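Local structure of divalent-cation tolerance protein CutA (Pyrococcus horikoshii, 4NYO) at residues 1-6 against 54-59. The protein forms a homotrimer, binds copper between trimers and is involved in resistance toward heavy metals. Numbering follows the deposited sequence.
Sequences MIIVYT and ILKTRE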
loop_
_atom_site.group_PDB
_atom_site.type_symbol
_atom_site.label_atom_id
_atom_site.label_comp_id
_atom_site.label_asym_id
_atom_site.label_seq_id
_atom_site.Cartn_x
_atom_site.Cartn_y
_atom_site.Cartn_z
ATOM N N MET A 1 6.011 3.940 -14.391
ATOM C CA MET A 1 4.579 3.629 -14.114
ATOM C C MET A 1 4.151 4.240 -12.788
ATOM O O MET A 1 4.969 4.794 -12.043
ATOM C CB MET A 1 4.357 2.112 -14.064
ATOM C CG MET A 1 4.988 1.429 -12.853
ATOM S SD MET A 1 4.636 -0.342 -12.777
ATOM C CE MET A 1 3.087 -0.345 -11.889
ATOM N N ILE A 2 2.863 4.125 -12.492
ATOM C CA ILE A 2 2.321 4.657 -11.254
ATOM C C ILE A 2 1.316 3.699 -10.640
ATOM O O ILE A 2 0.823 2.786 -11.297
ATOM C CB ILE A 2 1.566 5.986 -11.486
ATOM C CG1 ILE A 2 0.380 5.747 -12.427
ATOM C CG2 ILE A 2 2.501 7.031 -12.061
ATOM C CD1 ILE A 2 -0.508 6.974 -12.638
ATOM N N ILE A 3 1.029 3.919 -9.368
ATOM C CA ILE A 3 0.022 3.140 -8.673
ATOM C C ILE A 3 -1.010 4.170 -8.250
ATOM O O ILE A 3 -0.670 5.305 -7.910
ATOM C CB ILE A 3 0.583 2.425 -7.424
ATOM C CG1 ILE A 3 1.324 1.157 -7.852
ATOM C CG2 ILE A 3 -0.549 2.099 -6.452
ATOM C CD1 ILE A 3 1.850 0.329 -6.703
ATOM N N VAL A 4 -2.274 3.788 -8.307
ATOM C CA VAL A 4 -3.332 4.689 -7.906
ATOM C C VAL A 4 -4.125 3.966 -6.840
ATOM O O VAL A 4 -4.506 2.807 -7.021
ATOM C CB VAL A 4 -4.238 5.052 -9.094
ATOM C CG1 VAL A 4 -5.343 5.993 -8.639
ATOM C CG2 VAL A 4 -3.408 5.703 -10.185
ATOM N N TYR A 5 -4.337 4.641 -5.716
ATOM C CA TYR A 5 -5.083 4.054 -4.614
ATOM C C TYR A 5 -6.400 4.782 -4.404
ATOM O O TYR A 5 -6.433 6.008 -4.323
ATOM C CB TYR A 5 -4.252 4.119 -3.328
ATOM C CG TYR A 5 -4.910 3.474 -2.123
ATOM C CD1 TYR A 5 -5.162 2.102 -2.094
ATOM C CD2 TYR A 5 -5.269 4.232 -1.010
ATOM C CE1 TYR A 5 -5.753 1.497 -0.983
ATOM C CE2 TYR A 5 -5.865 3.637 0.111
ATOM C CZ TYR A 5 -6.103 2.269 0.115
ATOM O OH TYR A 5 -6.678 1.666 1.214
ATOM N N THR A 6 -7.489 4.025 -4.335
ATOM C CA THR A 6 -8.804 4.604 -4.095
ATOM C C THR A 6 -9.624 3.624 -3.258
ATOM O O THR A 6 -9.283 2.443 -3.172
ATOM C CB THR A 6 -9.545 4.916 -5.425
ATOM O OG1 THR A 6 -10.776 5.591 -5.133
ATOM C CG2 THR A 6 -9.847 3.634 -6.202
ATOM N N ILE A 54 -5.998 -0.955 -5.518
ATOM C CA ILE A 54 -4.660 -0.574 -5.950
ATOM C C ILE A 54 -4.638 -0.763 -7.461
ATOM O O ILE A 54 -4.708 -1.892 -7.948
ATOM C CB ILE A 54 -3.585 -1.489 -5.326
ATOM C CG1 ILE A 54 -3.581 -1.324 -3.802
ATOM C CG2 ILE A 54 -2.221 -1.164 -5.921
ATOM C CD1 ILE A 54 -2.774 -2.376 -3.059
ATOM N N LEU A 55 -4.553 0.338 -8.198
ATOM C CA LEU A 55 -4.538 0.279 -9.653
ATOM C C LEU A 55 -3.131 0.527 -10.191
ATOM O O LEU A 55 -2.381 1.327 -9.631
ATOM C CB LEU A 55 -5.489 1.337 -10.227
ATOM C CG LEU A 55 -6.838 1.499 -9.517
ATOM C CD1 LEU A 55 -7.661 2.571 -10.226
ATOM C CD2 LEU A 55 -7.577 0.178 -9.503
ATOM N N LYS A 56 -2.776 -0.164 -11.271
ATOM C CA LYS A 56 -1.466 0.007 -11.894
ATOM C C LYS A 56 -1.654 0.470 -13.333
ATOM O O LYS A 56 -2.428 -0.120 -14.085
ATOM C CB LYS A 56 -0.664 -1.298 -11.873
ATOM C CG LYS A 56 -0.062 -1.618 -10.517
ATOM C CD LYS A 56 -0.978 -2.471 -9.672
ATOM C CE LYS A 56 -0.818 -3.936 -10.039
ATOM N NZ LYS A 56 -1.683 -4.814 -9.210
ATOM N N THR A 57 -0.950 1.533 -13.710
ATOM C CA THR A 57 -1.070 2.066 -15.059
ATOM C C THR A 57 0.142 2.928 -15.404
ATOM O O THR A 57 1.095 3.007 -14.621
ATOM C CB THR A 57 -2.384 2.893 -15.201
ATOM O OG1 THR A 57 -2.602 3.225 -16.579
ATOM C CG2 THR A 57 -2.317 4.175 -14.384
ATOM N N ARG A 58 0.108 3.556 -16.580
ATOM C CA ARG A 58 1.199 4.417 -17.040
ATOM C C ARG A 58 1.069 5.839 -16.508
ATOM O O ARG A 58 -0.032 6.324 -16.250
ATOM C CB ARG A 58 1.229 4.498 -18.572
ATOM C CG ARG A 58 1.315 3.178 -19.309
ATOM C CD ARG A 58 1.848 3.408 -20.715
ATOM N NE ARG A 58 1.124 4.464 -21.425
ATOM C CZ ARG A 58 0.082 4.260 -22.227
ATOM N NH1 ARG A 58 -0.373 3.031 -22.434
ATOM N NH2 ARG A 58 -0.496 5.288 -22.839
ATOM N N GLU A 59 2.207 6.515 -16.380
ATOM C CA GLU A 59 2.241 7.886 -15.895
ATOM C C GLU A 59 1.459 8.858 -16.775
ATOM O O GLU A 59 0.757 9.728 -16.265
ATOM C CB GLU A 59 3.697 8.351 -15.770
ATOM C CG GLU A 59 4.442 7.674 -14.631
ATOM C CD GLU A 59 5.940 7.878 -14.691
ATOM O OE1 GLU A 59 6.379 9.019 -14.957
ATOM O OE2 GLU A 59 6.677 6.896 -14.459
#
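Glu59 reaches back from the end of one strand to the start of its neighbour, where its OE2 forms a salt bridge with Met1 N at 3.0 Å. The carboxylate offers the anti lone pair. With CG turned opposite its carbonyl carbon, Glu59 sets that methylene 3.3 Å from Ile2 CG2, and the extended remainder carries the carboxylate on to the terminus. A chi1 of 62° tucks Ile2 CG1 in between N and C of its own backbone and brings that branch alongside the threonine methyl, Ile2 CG1 to Thr57 CG2 3.7 Å, while Thr57 OG1 hydrogen-bonds Leu26 O. Ladder bonds at Ile2-Thr57 and Val4-Leu55 join these antiparallel strands, 2-8 and 45-57, as the central pair of the four-stranded sheet of the ferredoxin-like CutA fold; Leu55 N to Val4 O is short and nearly straight (2.7 Å, 176°). Helix 62-72 packs on the face bearing Ile2, Val4 and Thr57. On the reverse face, Met1 bends at chi3 (-88°), which lays CE beside Lys56 CG at 3.7 Å; beyond CG the lysine turns away from Met1, and its NZ hydrogen-bonds OD1 of the modified cysteine at position 29. Ile3 and Ile54 run side by side, CG2 to CG2 3.7 Å, and Ile54 CG1 meets the edge of the Tyr5 ring at CD1, 4.1 Å away. Tyr5 OH hydrogen-bonds Asn31 of the third subunit, carrying this face into the trimer interface.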